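Local coordinates for protein pyrrolidone-carboxylate peptidase (Pyrococcus furiosus, PDB 1X10) that cleaves the pyroglutamyl (5-oxoproline) residue from the N-terminus of peptides, acting as a cysteine peptidase of the C15 family, at residues M1-T6 and P61-H66; R80-A85 and V145-L150; Y169-I174 and P184-Y189; I16-R21 and I165-I170. The protein carries 3 engineered substitutions. All coordinates share one frame; numbering follows the deposited sequence.

Contact 1 (M1-T6 and P61-H66); sequences MKVLVT and PDIAIH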
loop_
_atom_site.group_PDB
_atom_site.type_symbol
_atom_site.label_atom_id
_atom_site.label_comp_id
_atom_site.label_asym_id
_atom_site.label_seq_id
_atom_site.Cartn_x
_atom_site.Cartn_y
_atom_site.Cartn_z
ATOM N N MET A 1 6.763 30.000 -30.663
ATOM C CA MET A 1 6.203 28.983 -29.732
ATOM C C MET A 1 6.705 29.209 -28.319
ATOM O O MET A 1 7.908 29.286 -28.086
ATOM C CB MET A 1 6.586 27.578 -30.193
ATOM C CG MET A 1 5.565 26.941 -31.108
ATOM S SD MET A 1 4.084 26.494 -30.202
ATOM C CE MET A 1 4.208 24.714 -30.262
ATOM N N LYS A 2 5.774 29.320 -27.378
ATOM C CA LYS A 2 6.124 29.537 -25.985
ATOM C C LYS A 2 5.468 28.500 -25.084
ATOM O O LYS A 2 4.288 28.173 -25.242
ATOM C CB LYS A 2 5.715 30.944 -25.546
ATOM C CG LYS A 2 6.461 32.049 -26.276
ATOM C CD LYS A 2 6.170 33.416 -25.679
ATOM C CE LYS A 2 4.718 33.810 -25.866
ATOM N NZ LYS A 2 4.344 33.900 -27.308
ATOM N N VAL A 3 6.252 27.987 -24.142
ATOM C CA VAL A 3 5.780 26.979 -23.199
ATOM C C VAL A 3 5.931 27.478 -21.769
ATOM O O VAL A 3 6.983 27.999 -21.396
ATOM C CB VAL A 3 6.589 25.670 -23.329
ATOM C CG1 VAL A 3 6.140 24.671 -22.273
ATOM C CG2 VAL A 3 6.423 25.089 -24.727
ATOM N N LEU A 4 4.872 27.329 -20.978
ATOM C CA LEU A 4 4.912 27.728 -19.582
ATOM C C LEU A 4 4.861 26.472 -18.730
ATOM O O LEU A 4 3.964 25.637 -18.882
ATOM C CB LEU A 4 3.721 28.621 -19.210
ATOM C CG LEU A 4 3.542 28.839 -17.696
ATOM C CD1 LEU A 4 4.733 29.598 -17.139
ATOM C CD2 LEU A 4 2.249 29.606 -17.413
ATOM N N VAL A 5 5.841 26.331 -17.851
ATOM C CA VAL A 5 5.893 25.207 -16.936
ATOM C C VAL A 5 5.823 25.820 -15.547
ATOM O O VAL A 5 6.537 26.786 -15.261
ATOM C CB VAL A 5 7.225 24.422 -17.048
ATOM C CG1 VAL A 5 7.262 23.311 -16.009
ATOM C CG2 VAL A 5 7.376 23.839 -18.439
ATOM N N THR A 6 4.947 25.295 -14.696
ATOM C CA THR A 6 4.866 25.806 -13.337
ATOM C C THR A 6 5.111 24.687 -12.340
ATOM O O THR A 6 4.923 23.505 -12.644
ATOM C CB THR A 6 3.484 26.444 -13.010
ATOM O OG1 THR A 6 2.463 25.434 -13.023
ATOM C CG2 THR A 6 3.142 27.536 -14.022
ATOM N N PRO A 61 1.297 31.705 -23.171
ATOM C CA PRO A 61 1.895 30.463 -23.674
ATOM C C PRO A 61 0.983 29.701 -24.623
ATOM O O PRO A 61 -0.242 29.798 -24.538
ATOM C CB PRO A 61 2.151 29.647 -22.403
ATOM C CG PRO A 61 1.952 30.619 -21.270
ATOM C CD PRO A 61 0.909 31.550 -21.762
ATOM N N ASP A 62 1.592 28.944 -25.527
ATOM C CA ASP A 62 0.853 28.119 -26.473
ATOM C C ASP A 62 0.560 26.808 -25.758
ATOM O O ASP A 62 -0.448 26.145 -26.013
ATOM C CB ASP A 62 1.708 27.838 -27.708
ATOM C CG ASP A 62 1.966 29.079 -28.521
ATOM O OD1 ASP A 62 1.031 29.534 -29.216
ATOM O OD2 ASP A 62 3.100 29.603 -28.450
ATOM N N ILE A 63 1.470 26.446 -24.858
ATOM C CA ILE A 63 1.370 25.216 -24.078
ATOM C C ILE A 63 1.648 25.495 -22.606
ATOM O O ILE A 63 2.607 26.193 -22.267
ATOM C CB ILE A 63 2.405 24.170 -24.556
ATOM C CG1 ILE A 63 2.157 23.822 -26.027
ATOM C CG2 ILE A 63 2.338 22.924 -23.665
ATOM C CD1 ILE A 63 3.240 22.944 -26.642
ATOM N N ALA A 64 0.809 24.942 -21.736
ATOM C CA ALA A 64 0.979 25.115 -20.302
ATOM C C ALA A 64 1.021 23.746 -19.645
ATOM O O ALA A 64 0.085 22.946 -19.777
ATOM C CB ALA A 64 -0.170 25.936 -19.718
ATOM N N ILE A 65 2.120 23.470 -18.956
ATOM C CA ILE A 65 2.274 22.206 -18.253
ATOM C C ILE A 65 2.537 22.538 -16.793
ATOM O O ILE A 65 3.600 23.048 -16.439
ATOM C CB ILE A 65 3.429 21.377 -18.830
ATOM C CG1 ILE A 65 3.091 20.970 -20.269
ATOM C CG2 ILE A 65 3.654 20.129 -17.967
ATOM C CD1 ILE A 65 4.190 20.199 -20.977
ATOM N N HIS A 66 1.538 22.267 -15.961
ATOM C CA HIS A 66 1.601 22.540 -14.535
ATOM C C HIS A 66 2.045 21.269 -13.822
ATOM O O HIS A 66 1.488 20.194 -14.045
ATOM C CB HIS A 66 0.223 23.011 -14.061
ATOM C CG HIS A 66 -0.299 24.181 -14.842
ATOM N ND1 HIS A 66 0.250 25.442 -14.746
ATOM C CD2 HIS A 66 -1.263 24.264 -15.791
ATOM C CE1 HIS A 66 -0.351 26.250 -15.603
ATOM N NE2 HIS A 66 -1.272 25.561 -16.251
HETATM O O HOH W 1 3.249 32.218 -29.094
#
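Asp62 turns its carboxylate onto the start of the neighbouring strand: OD2 accepts the backbone N of Lys2 at 2.9 Å, using the lone pair directed away from OD1. The same oxygen takes a hydrogen from a water that in turn accepts from Lys2 NZ, so a single water links the lysine to the carboxylate, and the nearby opposite charges probably favour each other. Asp62 N returns a bond to Lys2 O at 2.8 Å. An alanine here would probably leave Lys2 N without its acceptor and the bridging water without one of its mates. Further along, the main chains pair in parallel. Leu4 is held on both sides, N to Ile63 O and O to Ile65 N, each 2.8 Å, and Thr6 N bonds Ile65 O. These are central strands of an open alpha/beta sheet: helix 47-59 precedes strand 63-69 and lies over the face of Leu4, while helix 189-206 covers that of Val5, Ile63 and Ile65, where branched aliphatic residues suit the apolar interface. Leu4 CB presses on Pro61 CG at 3.4 Å, tighter than usual for two carbons. At the far end Thr6 OG1, set between the backbone N and the carbonyl carbon (chi1 66°), hydrogen-bonds His66 ND1 at 2.8 Å in the ring plane; either could be the donor. Ser149 bonds the other ring nitrogen, NE2, so the imidazole is gripped at two points and its rotation is fixed.

Contact 2 (R80-A85 and V145-L150); sequences RIAVNA and VMYLSL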
loop_
_atom_site.group_PDB
_atom_site.type_symbol
_atom_site.label_atom_id
_atom_site.label_comp_id
_atom_site.label_asym_id
_atom_site.label_seq_id
_atom_site.Cartn_x
_atom_site.Cartn_y
_atom_site.Cartn_z
ATOM N N ARG A 80 -5.730 13.321 -16.333
ATOM C CA ARG A 80 -6.691 13.279 -17.421
ATOM C C ARG A 80 -7.767 14.346 -17.302
ATOM O O ARG A 80 -8.227 14.893 -18.308
ATOM C CB ARG A 80 -7.363 11.906 -17.447
ATOM C CG ARG A 80 -8.382 11.706 -18.557
ATOM C CD ARG A 80 -8.902 10.272 -18.532
ATOM N NE ARG A 80 -8.695 9.622 -19.821
ATOM C CZ ARG A 80 -8.130 8.435 -19.982
ATOM N NH1 ARG A 80 -7.705 7.746 -18.934
ATOM N NH2 ARG A 80 -7.990 7.937 -21.198
ATOM N N ILE A 81 -8.143 14.665 -16.069
ATOM C CA ILE A 81 -9.230 15.610 -15.856
ATOM C C ILE A 81 -9.101 16.563 -14.663
ATOM O O ILE A 81 -8.571 16.203 -13.604
ATOM C CB ILE A 81 -10.544 14.810 -15.718
ATOM C CG1 ILE A 81 -11.758 15.738 -15.680
ATOM C CG2 ILE A 81 -10.492 13.965 -14.456
ATOM C CD1 ILE A 81 -13.077 14.973 -15.621
ATOM N N ALA A 82 -9.595 17.781 -14.861
ATOM C CA ALA A 82 -9.610 18.821 -13.833
ATOM C C ALA A 82 -11.077 19.001 -13.432
ATOM O O ALA A 82 -11.950 19.123 -14.292
ATOM C CB ALA A 82 -9.051 20.135 -14.393
ATOM N N VAL A 83 -11.341 19.028 -12.131
ATOM C CA VAL A 83 -12.708 19.149 -11.637
ATOM C C VAL A 83 -13.016 20.495 -10.979
ATOM O O VAL A 83 -12.210 21.031 -10.221
ATOM C CB VAL A 83 -12.998 18.023 -10.648
ATOM C CG1 VAL A 83 -12.896 16.668 -11.357
ATOM C CG2 VAL A 83 -11.996 18.071 -9.537
ATOM N N ASN A 84 -14.201 21.025 -11.260
ATOM C CA ASN A 84 -14.604 22.321 -10.724
ATOM C C ASN A 84 -15.032 22.234 -9.264
ATOM O O ASN A 84 -16.197 22.462 -8.934
ATOM C CB ASN A 84 -15.739 22.895 -11.574
ATOM C CG ASN A 84 -16.004 24.361 -11.286
ATOM O OD1 ASN A 84 -15.271 25.006 -10.526
ATOM N ND2 ASN A 84 -17.050 24.902 -11.901
ATOM N N ALA A 85 -14.087 21.909 -8.389
ATOM C CA ALA A 85 -14.395 21.793 -6.972
ATOM C C ALA A 85 -13.160 21.896 -6.098
ATOM O O ALA A 85 -12.049 21.542 -6.508
ATOM C CB ALA A 85 -15.110 20.466 -6.694
ATOM N N VAL A 145 -5.215 24.730 -9.900
ATOM C CA VAL A 145 -4.494 25.360 -11.000
ATOM C C VAL A 145 -4.776 24.659 -12.330
ATOM O O VAL A 145 -4.903 25.312 -13.367
ATOM C CB VAL A 145 -2.970 25.377 -10.739
ATOM C CG1 VAL A 145 -2.659 26.276 -9.551
ATOM C CG2 VAL A 145 -2.472 23.973 -10.479
ATOM N N MET A 146 -4.882 23.334 -12.305
ATOM C CA MET A 146 -5.168 22.595 -13.531
ATOM C C MET A 146 -6.490 23.062 -14.138
ATOM O O MET A 146 -6.584 23.289 -15.347
ATOM C CB MET A 146 -5.239 21.090 -13.251
ATOM C CG MET A 146 -5.446 20.247 -14.510
ATOM S SD MET A 146 -5.716 18.494 -14.149
ATOM C CE MET A 146 -5.968 17.864 -15.831
ATOM N N TYR A 147 -7.508 23.213 -13.294
ATOM C CA TYR A 147 -8.822 23.642 -13.753
ATOM C C TYR A 147 -8.803 25.074 -14.291
ATOM O O TYR A 147 -9.334 25.346 -15.369
ATOM C CB TYR A 147 -9.852 23.534 -12.616
ATOM C CG TYR A 147 -11.261 23.856 -13.066
ATOM C CD1 TYR A 147 -12.089 22.867 -13.603
ATOM C CD2 TYR A 147 -11.734 25.171 -13.044
ATOM C CE1 TYR A 147 -13.342 23.174 -14.110
ATOM C CE2 TYR A 147 -12.990 25.492 -13.558
ATOM C CZ TYR A 147 -13.788 24.491 -14.092
ATOM O OH TYR A 147 -15.011 24.809 -14.639
ATOM N N LEU A 148 -8.205 25.985 -13.533
ATOM C CA LEU A 148 -8.133 27.384 -13.938
ATOM C C LEU A 148 -7.389 27.542 -15.261
ATOM O O LEU A 148 -7.764 28.359 -16.102
ATOM C CB LEU A 148 -7.450 28.219 -12.845
ATOM C CG LEU A 148 -8.299 28.435 -11.586
ATOM C CD1 LEU A 148 -7.435 28.977 -10.440
ATOM C CD2 LEU A 148 -9.431 29.401 -11.917
ATOM N N SER A 149 -6.341 26.752 -15.457
ATOM C CA SER A 149 -5.577 26.840 -16.698
ATOM C C SER A 149 -6.438 26.382 -17.873
ATOM O O SER A 149 -6.499 27.046 -18.918
ATOM C CB SER A 149 -4.306 25.987 -16.601
ATOM O OG SER A 149 -3.472 26.179 -17.732
ATOM N N LEU A 150 -7.117 25.253 -17.704
ATOM C CA LEU A 150 -7.971 24.728 -18.764
ATOM C C LEU A 150 -9.167 25.647 -19.028
ATOM O O LEU A 150 -9.609 25.781 -20.171
ATOM C CB LEU A 150 -8.444 23.313 -18.411
ATOM C CG LEU A 150 -7.362 22.249 -18.590
ATOM C CD1 LEU A 150 -7.763 20.964 -17.890
ATOM C CD2 LEU A 150 -7.121 22.019 -20.076
#
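Tyr147 reaches from helix 145-150 across the end of strand 81-83, and most of its side-chain atoms meet the strand or the turn after it. CB lies 3.9 Å from CB of Ala82, whose small methyl also touches the helix backbone at Tyr147 CA; alanine suits so close an approach of strand and helix. CG lies near Val83 O. With CG anti to the backbone N (chi1 -175°), the ring is carried toward Asn84. CD1 comes to 3.7 Å from Asn84 N, and CE1 to 3.5 Å from Asn84 CB. The carboxamide of Asn84 stacks on the ring, their planes only 14° apart. At the tip, Tyr147 OH stands 3.4 Å from Asn84 ND2 at too poor an angle to bond. It is hydrogen-bonded instead to Pro108 O. The helix, one of those covering the sheet of this alpha/beta fold, crosses the strand at -99°. Asn84 centres an inverse gamma turn, with Ala85 N bonded to Val83 O, and its OD1 is held by the backbone N of both Ile103 and Val104. Beside Tyr147 on the helix, the extended Met146 runs along Ala82, its CE 3.6 Å from Ile81 C. Leu150 adds CD1 at 3.8 Å from Ala82 CB. Arg80 makes salt bridges with Asp87 and Asp100 of the second subunit.

Contact 3 (Y169-I174 and P184-Y189); sequences YIPEQI and PPSMSY. Engineered in segment 184-189: Ser188 (natural residue Cys).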
loop_
_atom_site.group_PDB
_atom_site.type_symbol
_atom_site.label_atom_id
_atom_site.label_comp_id
_atom_site.label_asym_id
_atom_site.label_seq_id
_atom_site.Cartn_x
_atom_site.Cartn_y
_atom_site.Cartn_z
ATOM N N TYR A 169 7.588 11.791 -4.514
ATOM C CA TYR A 169 8.558 12.421 -3.624
ATOM C C TYR A 169 9.909 12.081 -4.249
ATOM O O TYR A 169 10.031 11.047 -4.910
ATOM C CB TYR A 169 8.582 11.727 -2.262
ATOM C CG TYR A 169 7.526 12.094 -1.258
ATOM C CD1 TYR A 169 7.427 13.394 -0.756
ATOM C CD2 TYR A 169 6.702 11.111 -0.711
ATOM C CE1 TYR A 169 6.536 13.699 0.275
ATOM C CE2 TYR A 169 5.819 11.402 0.320
ATOM C CZ TYR A 169 5.743 12.692 0.810
ATOM O OH TYR A 169 4.891 12.964 1.852
ATOM N N ILE A 170 10.920 12.926 -4.058
ATOM C CA ILE A 170 12.247 12.547 -4.528
ATOM C C ILE A 170 12.836 11.885 -3.273
ATOM O O ILE A 170 12.407 12.190 -2.156
ATOM C CB ILE A 170 13.112 13.751 -4.984
ATOM C CG1 ILE A 170 13.201 14.814 -3.892
ATOM C CG2 ILE A 170 12.537 14.329 -6.267
ATOM C CD1 ILE A 170 14.146 15.956 -4.257
ATOM N N PRO A 171 13.802 10.963 -3.437
ATOM C CA PRO A 171 14.440 10.236 -2.327
ATOM C C PRO A 171 14.772 10.980 -1.034
ATOM O O PRO A 171 14.448 10.501 0.053
ATOM C CB PRO A 171 15.679 9.628 -2.983
ATOM C CG PRO A 171 15.177 9.324 -4.370
ATOM C CD PRO A 171 14.437 10.604 -4.720
ATOM N N GLU A 172 15.418 12.136 -1.133
ATOM C CA GLU A 172 15.784 12.878 0.070
ATOM C C GLU A 172 14.597 13.253 0.951
ATOM O O GLU A 172 14.760 13.480 2.151
ATOM C CB GLU A 172 16.570 14.137 -0.295
ATOM C CG GLU A 172 15.860 15.059 -1.260
ATOM C CD GLU A 172 16.757 16.180 -1.740
ATOM O OE1 GLU A 172 16.846 17.221 -1.048
ATOM O OE2 GLU A 172 17.387 16.009 -2.807
ATOM N N GLN A 173 13.404 13.310 0.366
ATOM C CA GLN A 173 12.209 13.661 1.128
ATOM C C GLN A 173 11.701 12.489 1.970
ATOM O O GLN A 173 10.873 12.673 2.862
ATOM C CB GLN A 173 11.092 14.115 0.185
ATOM C CG GLN A 173 11.360 15.430 -0.531
ATOM C CD GLN A 173 10.178 15.871 -1.370
ATOM O OE1 GLN A 173 9.892 15.284 -2.414
ATOM N NE2 GLN A 173 9.472 16.903 -0.909
ATOM N N ILE A 174 12.195 11.290 1.678
ATOM C CA ILE A 174 11.769 10.087 2.389
ATOM C C ILE A 174 12.505 9.869 3.715
ATOM O O ILE A 174 11.963 9.272 4.651
ATOM C CB ILE A 174 11.981 8.825 1.511
ATOM C CG1 ILE A 174 11.309 9.011 0.147
ATOM C CG2 ILE A 174 11.426 7.593 2.216
ATOM C CD1 ILE A 174 9.822 9.277 0.211
ATOM N N PRO A 184 7.147 5.775 2.042
ATOM C CA PRO A 184 6.479 6.022 0.763
ATOM C C PRO A 184 7.442 5.898 -0.423
ATOM O O PRO A 184 8.663 5.997 -0.265
ATOM C CB PRO A 184 5.925 7.438 0.933
ATOM C CG PRO A 184 6.903 8.074 1.856
ATOM C CD PRO A 184 7.180 6.993 2.869
ATOM N N PRO A 185 6.901 5.678 -1.627
ATOM C CA PRO A 185 7.696 5.536 -2.849
ATOM C C PRO A 185 8.370 6.856 -3.199
ATOM O O PRO A 185 7.951 7.914 -2.736
ATOM C CB PRO A 185 6.657 5.151 -3.902
ATOM C CG PRO A 185 5.525 4.577 -3.110
ATOM C CD PRO A 185 5.471 5.485 -1.915
ATOM N N SER A 186 9.417 6.786 -4.011
ATOM C CA SER A 186 10.125 7.983 -4.446
ATOM C C SER A 186 10.668 7.762 -5.852
ATOM O O SER A 186 10.702 6.632 -6.345
ATOM C CB SER A 186 11.268 8.332 -3.474
ATOM O OG SER A 186 12.223 7.287 -3.350
ATOM N N MET A 187 11.069 8.850 -6.499
ATOM C CA MET A 187 11.619 8.811 -7.851
ATOM C C MET A 187 12.668 9.915 -7.916
ATOM O O MET A 187 12.435 11.024 -7.438
ATOM C CB MET A 187 10.515 9.053 -8.889
ATOM C CG MET A 187 11.007 9.032 -10.341
ATOM S SD MET A 187 9.657 9.091 -11.551
ATOM C CE MET A 187 9.181 7.355 -11.603
ATOM N N SER A 188 13.823 9.613 -8.500
ATOM C CA SER A 188 14.907 10.592 -8.566
ATOM C C SER A 188 14.487 11.935 -9.149
ATOM O O SER A 188 13.603 12.008 -10.006
ATOM C CB SER A 188 16.075 10.041 -9.386
ATOM O OG SER A 188 15.771 10.075 -10.771
ATOM N N TYR A 189 15.131 13.001 -8.685
ATOM C CA TYR A 189 14.835 14.330 -9.192
ATOM C C TYR A 189 15.147 14.373 -10.688
ATOM O O TYR A 189 14.399 14.957 -11.478
ATOM C CB TYR A 189 15.682 15.386 -8.483
ATOM C CG TYR A 189 15.493 16.748 -9.096
ATOM C CD1 TYR A 189 14.319 17.468 -8.882
ATOM C CD2 TYR A 189 16.438 17.273 -9.980
ATOM C CE1 TYR A 189 14.080 18.671 -9.541
ATOM C CE2 TYR A 189 16.210 18.478 -10.646
ATOM C CZ TYR A 189 15.028 19.167 -10.426
ATOM O OH TYR A 189 14.779 20.329 -11.115
HETATM O O HOH W 2 5.835 9.518 -3.563
#
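Ile174 and Pro184 run alongside each other head to tail, Ile174 CD1 coming to 3.6 Å from Pro184 CG. CG1 is anti to the carbonyl carbon (chi1 -53°), and a bend at chi2 (-59°) brings CD1 beside the proline, while Ile174 CG1 packs on Ser186 CB at 3.7 Å. The close fit continues at Pro171, whose CD lies 3.4 Å from Met187 O, and at Ile170, whose CG2 touches the same oxygen and the backbone of Tyr189. Pro130 of the third subunit packs on Pro171, Ile174 and Ser186, making these loops part of a subunit interface. An alanine in place of Ile174 would probably open a gap between Pro184, Ser186 and that neighbouring proline. At Tyr169 and Pro185 a water replaces direct contact, bridging Tyr169 N and Pro185 O, which do not bond each other; Pro185 itself packs on Pro185 of the third subunit. Pro184 CG is 3.8 Å from Tyr169 CE2. Ser188, engineered in place of the cysteine of the interchain disulfide, caps the helix that follows by bonding Met191 N. Between the segments one direct hydrogen bond forms, Met187 N to Tyr169 O at 2.9 Å, nearly along the C=O axis. With Pro171, Pro184 and Pro185 lacking an N-H, the two loops are probably held largely by apolar packing, helped by a C-H...O contact from Ile170 CA to Met187 O.

Contact 4 (I16-R21 and I165-I170); sequences INPTER and IHVPYI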
loop_
_atom_site.group_PDB
_atom_site.type_symbol
_atom_site.label_atom_id
_atom_site.label_comp_id
_atom_site.label_asym_id
_atom_site.label_seq_id
_atom_site.Cartn_x
_atom_site.Cartn_y
_atom_site.Cartn_z
ATOM N N ILE A 16 10.931 20.895 1.193
ATOM C CA ILE A 16 11.071 21.158 -0.233
ATOM C C ILE A 16 9.925 20.593 -1.061
ATOM O O ILE A 16 9.140 19.762 -0.601
ATOM C CB ILE A 16 12.370 20.552 -0.808
ATOM C CG1 ILE A 16 12.242 19.029 -0.866
ATOM C CG2 ILE A 16 13.570 20.957 0.048
ATOM C CD1 ILE A 16 13.374 18.341 -1.603
ATOM N N ASN A 17 9.849 21.075 -2.295
ATOM C CA ASN A 17 8.871 20.623 -3.265
ATOM C C ASN A 17 9.718 20.498 -4.524
ATOM O O ASN A 17 10.172 21.498 -5.077
ATOM C CB ASN A 17 7.768 21.664 -3.479
ATOM C CG ASN A 17 6.654 21.141 -4.365
ATOM O OD1 ASN A 17 6.912 20.446 -5.342
ATOM N ND2 ASN A 17 5.413 21.472 -4.026
ATOM N N PRO A 18 9.954 19.265 -4.986
ATOM C CA PRO A 18 10.767 19.072 -6.187
ATOM C C PRO A 18 10.281 19.815 -7.433
ATOM O O PRO A 18 11.081 20.120 -8.320
ATOM C CB PRO A 18 10.769 17.552 -6.361
ATOM C CG PRO A 18 9.456 17.142 -5.786
ATOM C CD PRO A 18 9.379 17.986 -4.529
ATOM N N THR A 19 8.987 20.116 -7.502
ATOM C CA THR A 19 8.465 20.813 -8.680
ATOM C C THR A 19 8.916 22.272 -8.728
ATOM O O THR A 19 8.926 22.891 -9.789
ATOM C CB THR A 19 6.916 20.723 -8.766
ATOM O OG1 THR A 19 6.314 21.440 -7.683
ATOM C CG2 THR A 19 6.480 19.267 -8.713
ATOM N N GLU A 20 9.303 22.819 -7.579
ATOM C CA GLU A 20 9.795 24.190 -7.544
ATOM C C GLU A 20 11.132 24.211 -8.292
ATOM O O GLU A 20 11.387 25.097 -9.111
ATOM C CB GLU A 20 9.994 24.658 -6.099
ATOM C CG GLU A 20 10.754 25.972 -5.977
ATOM C CD GLU A 20 10.628 26.607 -4.599
ATOM O OE1 GLU A 20 10.616 25.870 -3.593
ATOM O OE2 GLU A 20 10.554 27.851 -4.520
ATOM N N ARG A 21 11.976 23.222 -8.012
ATOM C CA ARG A 21 13.277 23.119 -8.674
ATOM C C ARG A 21 13.108 22.854 -10.164
ATOM O O ARG A 21 13.847 23.392 -10.984
ATOM C CB ARG A 21 14.103 21.984 -8.071
ATOM C CG ARG A 21 14.825 22.332 -6.792
ATOM C CD ARG A 21 15.609 21.127 -6.283
ATOM N NE ARG A 21 16.654 20.703 -7.214
ATOM C CZ ARG A 21 17.393 19.607 -7.050
ATOM N NH1 ARG A 21 17.196 18.827 -5.996
ATOM N NH2 ARG A 21 18.337 19.291 -7.930
ATOM N N ILE A 165 0.922 17.435 -14.496
ATOM C CA ILE A 165 1.752 16.260 -14.262
ATOM C C ILE A 165 2.165 16.218 -12.799
ATOM O O ILE A 165 2.676 17.199 -12.264
ATOM C CB ILE A 165 3.028 16.296 -15.128
ATOM C CG1 ILE A 165 2.650 16.167 -16.604
ATOM C CG2 ILE A 165 3.983 15.174 -14.711
ATOM C CD1 ILE A 165 3.838 16.282 -17.548
ATOM N N HIS A 166 1.923 15.088 -12.145
ATOM C CA HIS A 166 2.308 14.939 -10.746
ATOM C C HIS A 166 3.557 14.070 -10.663
ATOM O O HIS A 166 3.691 13.093 -11.405
ATOM C CB HIS A 166 1.181 14.283 -9.938
ATOM C CG HIS A 166 0.253 15.260 -9.284
ATOM N ND1 HIS A 166 -1.070 15.388 -9.646
ATOM C CD2 HIS A 166 0.455 16.148 -8.279
ATOM C CE1 HIS A 166 -1.646 16.308 -8.892
ATOM N NE2 HIS A 166 -0.743 16.785 -8.054
ATOM N N VAL A 167 4.468 14.423 -9.759
ATOM C CA VAL A 167 5.686 13.648 -9.578
ATOM C C VAL A 167 5.723 13.104 -8.155
ATOM O O VAL A 167 5.148 13.691 -7.242
ATOM C CB VAL A 167 6.963 14.503 -9.816
ATOM C CG1 VAL A 167 6.899 15.163 -11.195
ATOM C CG2 VAL A 167 7.123 15.549 -8.711
ATOM N N PRO A 168 6.385 11.957 -7.956
ATOM C CA PRO A 168 6.480 11.361 -6.623
ATOM C C PRO A 168 7.464 12.166 -5.780
ATOM O O PRO A 168 8.086 13.114 -6.267
ATOM C CB PRO A 168 7.028 9.959 -6.905
ATOM C CG PRO A 168 6.640 9.692 -8.338
ATOM C CD PRO A 168 6.876 11.027 -8.988
ATOM N N TYR A 169 7.588 11.791 -4.514
ATOM C CA TYR A 169 8.558 12.421 -3.624
ATOM C C TYR A 169 9.909 12.081 -4.249
ATOM O O TYR A 169 10.031 11.047 -4.910
ATOM C CB TYR A 169 8.582 11.727 -2.262
ATOM C CG TYR A 169 7.526 12.094 -1.258
ATOM C CD1 TYR A 169 7.427 13.394 -0.756
ATOM C CD2 TYR A 169 6.702 11.111 -0.711
ATOM C CE1 TYR A 169 6.536 13.699 0.275
ATOM C CE2 TYR A 169 5.819 11.402 0.320
ATOM C CZ TYR A 169 5.743 12.692 0.810
ATOM O OH TYR A 169 4.891 12.964 1.852
ATOM N N ILE A 170 10.920 12.926 -4.058
ATOM C CA ILE A 170 12.247 12.547 -4.528
ATOM C C ILE A 170 12.836 11.885 -3.273
ATOM O O ILE A 170 12.407 12.190 -2.156
ATOM C CB ILE A 170 13.112 13.751 -4.984
ATOM C CG1 ILE A 170 13.201 14.814 -3.892
ATOM C CG2 ILE A 170 12.537 14.329 -6.267
ATOM C CD1 ILE A 170 14.146 15.956 -4.257
#
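The ring of Pro18 meets Val167 and Ile170 through its CB and CG atoms, while the flat carboxamide of Asn17 receives both Thr19 N and Thr19 OG1 on one and the same face. This is an N-cap: Asn17 precedes helix 18-26, and its OD1 accepts Thr19 N at 3.0 Å, tilted slightly from the amide plane, and Thr19 OG1 at 2.6 Å from well above it. Asparagine and threonine suit the place because their short side chains can turn back on the first turn. Thr19 OG1 also bonds Phe8 N, and Asn17 ND2 bonds Glu9 O, tying the cap to the end of strand 2-8. Proline, lacking an N-H, costs nothing in the first turn and offers a compact apolar ring to the end of strand 165-167. Pro18 CB is 3.7 Å from Ile170 CG2. On the strand side, Pro18 CG lies 4.1 Å from Val167 CG2. With CG1 of the valine anti to the carbonyl carbon (chi1 -55°), Val167 CG2 is left between the backbone N and the carbonyl carbon, where it meets Thr19 CG2 at 3.8 Å. His166, next to Val167 on the strand, has ND1 bonded to Glu79 and NE2 to Ser142, the serine replacing the nucleophilic cysteine of the catalytic triad. At the outer end, the side chains of Ile16 and Ile170 lie roughly perpendicular, Ile16 CD1 3.7 Å from Ile170 CD1.

Strand 63-69 joins contact 1 to two others. Contacts 1 and 2 touch where His66 NE2 and Ser149 OG lie 2.7 Å apart, and His66 O probably bonds Ile165 N of contact 4 at 2.9 Å. Contacts 3 and 4 share Tyr169 and Ile170, and their centres lie 9 Å apart, so one of the two interface loops, 169-174, continues from the strand that carries His166. Contacts 2 and 3 remain separate, their nearest atoms about 17 Å apart. The active site draws on the surroundings of contacts 2 and 4: Glu79 immediately precedes 80-85, Ser142 lies on the helix of 145-150, and Met146 places its side chain about 4 Å from that of Glu79.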